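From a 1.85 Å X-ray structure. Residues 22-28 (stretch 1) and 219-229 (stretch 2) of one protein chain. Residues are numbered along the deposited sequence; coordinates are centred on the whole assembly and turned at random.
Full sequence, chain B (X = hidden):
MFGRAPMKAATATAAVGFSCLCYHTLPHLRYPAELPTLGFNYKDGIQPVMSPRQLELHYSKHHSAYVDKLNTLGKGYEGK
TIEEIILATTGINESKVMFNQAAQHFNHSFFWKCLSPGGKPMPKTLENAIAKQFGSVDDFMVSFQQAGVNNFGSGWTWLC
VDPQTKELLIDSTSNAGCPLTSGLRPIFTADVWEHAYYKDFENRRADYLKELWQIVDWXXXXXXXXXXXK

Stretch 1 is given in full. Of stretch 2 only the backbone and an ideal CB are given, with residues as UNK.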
# COMPACT_ATOMS: atom_id res chain seq x y z
N CYS B 22 -9.19 18.24 -25.76
CA CYS B 22 -7.90 17.58 -25.83
C CYS B 22 -8.10 16.07 -25.67
O CYS B 22 -9.21 15.61 -25.38
CB CYS B 22 -6.94 18.12 -24.77
SG CYS B 22 -7.56 17.97 -23.09
N TYR B 23 -7.03 15.32 -25.91
CA TYR B 23 -7.05 13.87 -25.83
C TYR B 23 -7.35 13.46 -24.38
O TYR B 23 -6.77 14.00 -23.44
CB TYR B 23 -5.67 13.36 -26.26
CG TYR B 23 -5.46 11.87 -26.11
CD1 TYR B 23 -5.59 11.03 -27.21
CD2 TYR B 23 -5.13 11.31 -24.88
CE1 TYR B 23 -5.42 9.66 -27.09
CE2 TYR B 23 -4.93 9.94 -24.74
CZ TYR B 23 -5.09 9.13 -25.84
OH TYR B 23 -4.88 7.77 -25.72
N HIS B 24 -8.25 12.49 -24.18
CA HIS B 24 -8.41 11.87 -22.86
C HIS B 24 -8.19 10.40 -23.01
O HIS B 24 -8.53 9.82 -24.06
CB HIS B 24 -9.81 12.12 -22.28
CG HIS B 24 -10.11 13.58 -22.03
ND1 HIS B 24 -10.67 14.36 -22.95
CD2 HIS B 24 -9.89 14.39 -20.91
CE1 HIS B 24 -10.81 15.62 -22.46
NE2 HIS B 24 -10.35 15.63 -21.21
N THR B 25 -7.64 9.78 -21.97
CA THR B 25 -7.41 8.34 -22.00
C THR B 25 -8.74 7.56 -21.97
O THR B 25 -8.92 6.58 -22.73
CB THR B 25 -6.48 7.90 -20.85
OG1 THR B 25 -5.18 8.44 -21.09
CG2 THR B 25 -6.35 6.40 -20.79
N LEU B 26 -9.65 7.99 -21.09
CA LEU B 26 -11.02 7.42 -21.04
C LEU B 26 -12.07 8.53 -21.15
O LEU B 26 -12.65 8.94 -20.13
CB LEU B 26 -11.24 6.66 -19.71
CG LEU B 26 -10.35 5.44 -19.44
CD1 LEU B 26 -10.65 4.86 -18.05
CD2 LEU B 26 -10.53 4.41 -20.55
N PRO B 27 -12.34 9.01 -22.38
CA PRO B 27 -13.26 10.15 -22.48
C PRO B 27 -14.68 9.87 -22.02
O PRO B 27 -15.39 10.80 -21.66
CB PRO B 27 -13.27 10.49 -23.99
CG PRO B 27 -12.65 9.33 -24.67
CD PRO B 27 -11.78 8.61 -23.69
N HIS B 28 -15.10 8.60 -22.02
CA HIS B 28 -16.44 8.23 -21.52
C HIS B 28 -16.52 8.22 -19.99
O HIS B 28 -17.61 8.19 -19.43
CB HIS B 28 -16.80 6.86 -22.03
CG HIS B 28 -15.83 5.82 -21.56
ND1 HIS B 28 -14.65 5.58 -22.20
CD2 HIS B 28 -15.81 5.06 -20.39
CE1 HIS B 28 -13.96 4.64 -21.52
NE2 HIS B 28 -14.67 4.33 -20.40
N UNK B 219 -6.57 -6.48 -27.28
CA UNK B 219 -7.31 -5.66 -28.26
C UNK B 219 -7.58 -4.24 -27.74
O UNK B 219 -7.46 -3.26 -28.49
CB UNK B 219 -8.64 -6.34 -28.61
N UNK B 220 -7.94 -4.13 -26.46
CA UNK B 220 -8.11 -2.81 -25.86
C UNK B 220 -6.77 -2.10 -25.80
O UNK B 220 -6.69 -0.92 -26.11
CB UNK B 220 -8.72 -2.92 -24.46
N UNK B 221 -5.72 -2.81 -25.38
CA UNK B 221 -4.39 -2.19 -25.29
C UNK B 221 -3.99 -1.68 -26.70
O UNK B 221 -3.49 -0.56 -26.84
CB UNK B 221 -3.36 -3.18 -24.75
N UNK B 222 -4.23 -2.49 -27.73
CA UNK B 222 -3.88 -2.07 -29.09
C UNK B 222 -4.70 -0.86 -29.57
O UNK B 222 -4.17 0.06 -30.21
CB UNK B 222 -4.08 -3.24 -30.06
N UNK B 223 -6.00 -0.85 -29.26
CA UNK B 223 -6.86 0.31 -29.52
C UNK B 223 -6.30 1.55 -28.87
O UNK B 223 -6.22 2.62 -29.49
CB UNK B 223 -8.28 0.06 -29.02
N UNK B 224 -5.90 1.43 -27.60
CA UNK B 224 -5.27 2.55 -26.89
C UNK B 224 -3.96 2.99 -27.56
O UNK B 224 -3.67 4.18 -27.70
CB UNK B 224 -5.00 2.16 -25.43
N UNK B 225 -3.14 2.02 -27.94
CA UNK B 225 -1.88 2.33 -28.60
C UNK B 225 -2.09 3.15 -29.89
O UNK B 225 -1.45 4.19 -30.10
CB UNK B 225 -1.13 1.03 -28.92
N UNK B 226 -3.00 2.71 -30.74
CA UNK B 226 -3.26 3.41 -32.01
C UNK B 226 -3.71 4.86 -31.79
O UNK B 226 -3.17 5.78 -32.42
CB UNK B 226 -4.32 2.66 -32.81
N UNK B 227 -4.66 5.07 -30.88
CA UNK B 227 -5.12 6.43 -30.65
C UNK B 227 -4.09 7.28 -29.92
O UNK B 227 -4.01 8.46 -30.17
CB UNK B 227 -6.43 6.41 -29.86
N UNK B 228 -3.31 6.68 -29.01
CA UNK B 228 -2.35 7.46 -28.21
C UNK B 228 -1.16 7.96 -29.05
O UNK B 228 -0.64 9.06 -28.80
CB UNK B 228 -1.84 6.61 -27.05
N UNK B 229 -0.75 7.16 -30.04
CA UNK B 229 0.42 7.49 -30.90
C UNK B 229 0.09 8.31 -32.12
O UNK B 229 1.00 8.78 -32.83
CB UNK B 229 1.10 6.20 -31.36

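Stretch 2 runs as a helix past an irregular segment, stretch 1, with phi near -60° and psi near -45° over most of its length and backbone bonds from the N of each position from 223 on to the O four residues back. Nothing in such a backbone singles out glycine or proline, so the choices rest on where each CA-to-CB bond points.

Position 219 is out of reach of stretch 1, and almost any helix-tolerant residue would serve; it is E219.

At 220 the bond points toward stretch 1, yet no atom of stretch 1 lies within 5.5 Å of the ideal CB. A small residue would fall short, while the CD2 methyl of L26 invites something long and apolar: methionine or an aromatic. The residue is F220, chi1 t, whose ring meets the leucine edge-on, with CZ of F220 4.4 Å from CD2 of L26.

Positions 221, 222 and 223 find nothing of stretch 1 nearby, which leaves their identity open; they are V221, C222 and H223.

Position 224 holds the CA nearest to T25, 7.9 Å between the two CA atoms, but its bond points sideways. A flexible apolar chain that can bend would suit, leucine or methionine among them. M224 takes three m rotamers in succession, and this folding carries its end to stretch 1: CE of M224 lies 3.7 Å from CG2 of T25 and 3.6 Å from OH of Y23.

At 225 the bond points away, and 226 is out of reach, so stretch 1 sets no demand and many helix-compatible residues would do; the residues are Y225 and E226.

Position 227 points toward stretch 1, its ideal CB 4.4 Å from CE1 of Y23. Beyond lie an aromatic face and the carbonyl oxygens of H24 and T25, so a long donor is favoured: lysine could reach for an oxygen, but a flat, multiply donating group could also cover the ring. R227 does both. Its guanidinium stacks on Y23, centres 4.4 Å apart and planes at 21°, while O of H24, near the guanidinium plane, accepts hydrogen bonds from NH2 of R227 at 2.9 Å and from NH1 of R227 at 3.1 Å. Stacking leaves the edge of the group free to donate.

At 228 the bond points sideways and the ideal CB is already 3.5 Å from OH of Y23, so the tyrosine limits bulk on that side; alanine or serine would fit easily. A228 packs its CB 4.2 Å from CZ of Y23.

Position 229 points away, leaving many options; T229 turns its OG1 back to the helix, donating to O of Y225 at 2.9 Å.

Stretch 2 219-229: EFVCHMYERAT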
# COMPACT_ATOMS: atom_id res chain seq x y z
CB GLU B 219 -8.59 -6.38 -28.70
CG GLU B 219 -8.28 -7.69 -29.42
CD GLU B 219 -9.51 -8.49 -29.81
OE1 GLU B 219 -10.61 -7.91 -29.85
OE2 GLU B 219 -9.38 -9.70 -30.09
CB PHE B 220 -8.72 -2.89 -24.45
CG PHE B 220 -8.72 -1.58 -23.74
CD1 PHE B 220 -9.68 -0.60 -24.06
CD2 PHE B 220 -7.75 -1.30 -22.77
CE1 PHE B 220 -9.67 0.62 -23.40
CE2 PHE B 220 -7.75 -0.08 -22.11
CZ PHE B 220 -8.71 0.88 -22.43
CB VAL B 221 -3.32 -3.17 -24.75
CG1 VAL B 221 -1.95 -2.49 -24.71
CG2 VAL B 221 -3.70 -3.68 -23.35
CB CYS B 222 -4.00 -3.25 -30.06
SG CYS B 222 -3.39 -2.86 -31.72
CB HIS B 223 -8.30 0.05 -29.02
CG HIS B 223 -9.24 1.23 -29.23
ND1 HIS B 223 -9.83 1.49 -30.42
CD2 HIS B 223 -9.66 2.24 -28.36
CE1 HIS B 223 -10.60 2.60 -30.31
NE2 HIS B 223 -10.49 3.05 -29.05
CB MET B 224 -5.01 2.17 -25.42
CG MET B 224 -6.29 2.01 -24.58
SD MET B 224 -7.37 3.46 -24.60
CE MET B 224 -6.26 4.80 -24.18
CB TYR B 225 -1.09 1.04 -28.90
CG TYR B 225 0.11 1.30 -29.77
CD1 TYR B 225 1.27 1.86 -29.23
CD2 TYR B 225 0.07 1.08 -31.15
CE1 TYR B 225 2.38 2.12 -30.02
CE2 TYR B 225 1.17 1.36 -31.96
CZ TYR B 225 2.31 1.89 -31.38
OH TYR B 225 3.41 2.18 -32.15
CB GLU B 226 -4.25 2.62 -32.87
CG GLU B 226 -3.60 1.37 -33.46
CD GLU B 226 -4.59 0.34 -34.00
OE1 GLU B 226 -5.81 0.51 -33.89
OE2 GLU B 226 -4.14 -0.69 -34.54
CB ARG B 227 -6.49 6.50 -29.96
CG ARG B 227 -6.61 5.89 -28.56
CD ARG B 227 -8.09 5.78 -28.16
NE ARG B 227 -8.71 7.09 -27.94
CZ ARG B 227 -8.67 7.78 -26.78
NH1 ARG B 227 -8.03 7.30 -25.72
NH2 ARG B 227 -9.26 8.97 -26.69
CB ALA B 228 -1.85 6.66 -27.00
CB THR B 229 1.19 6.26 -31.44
OG1 THR B 229 0.29 5.36 -32.13
CG2 THR B 229 1.85 5.54 -30.35
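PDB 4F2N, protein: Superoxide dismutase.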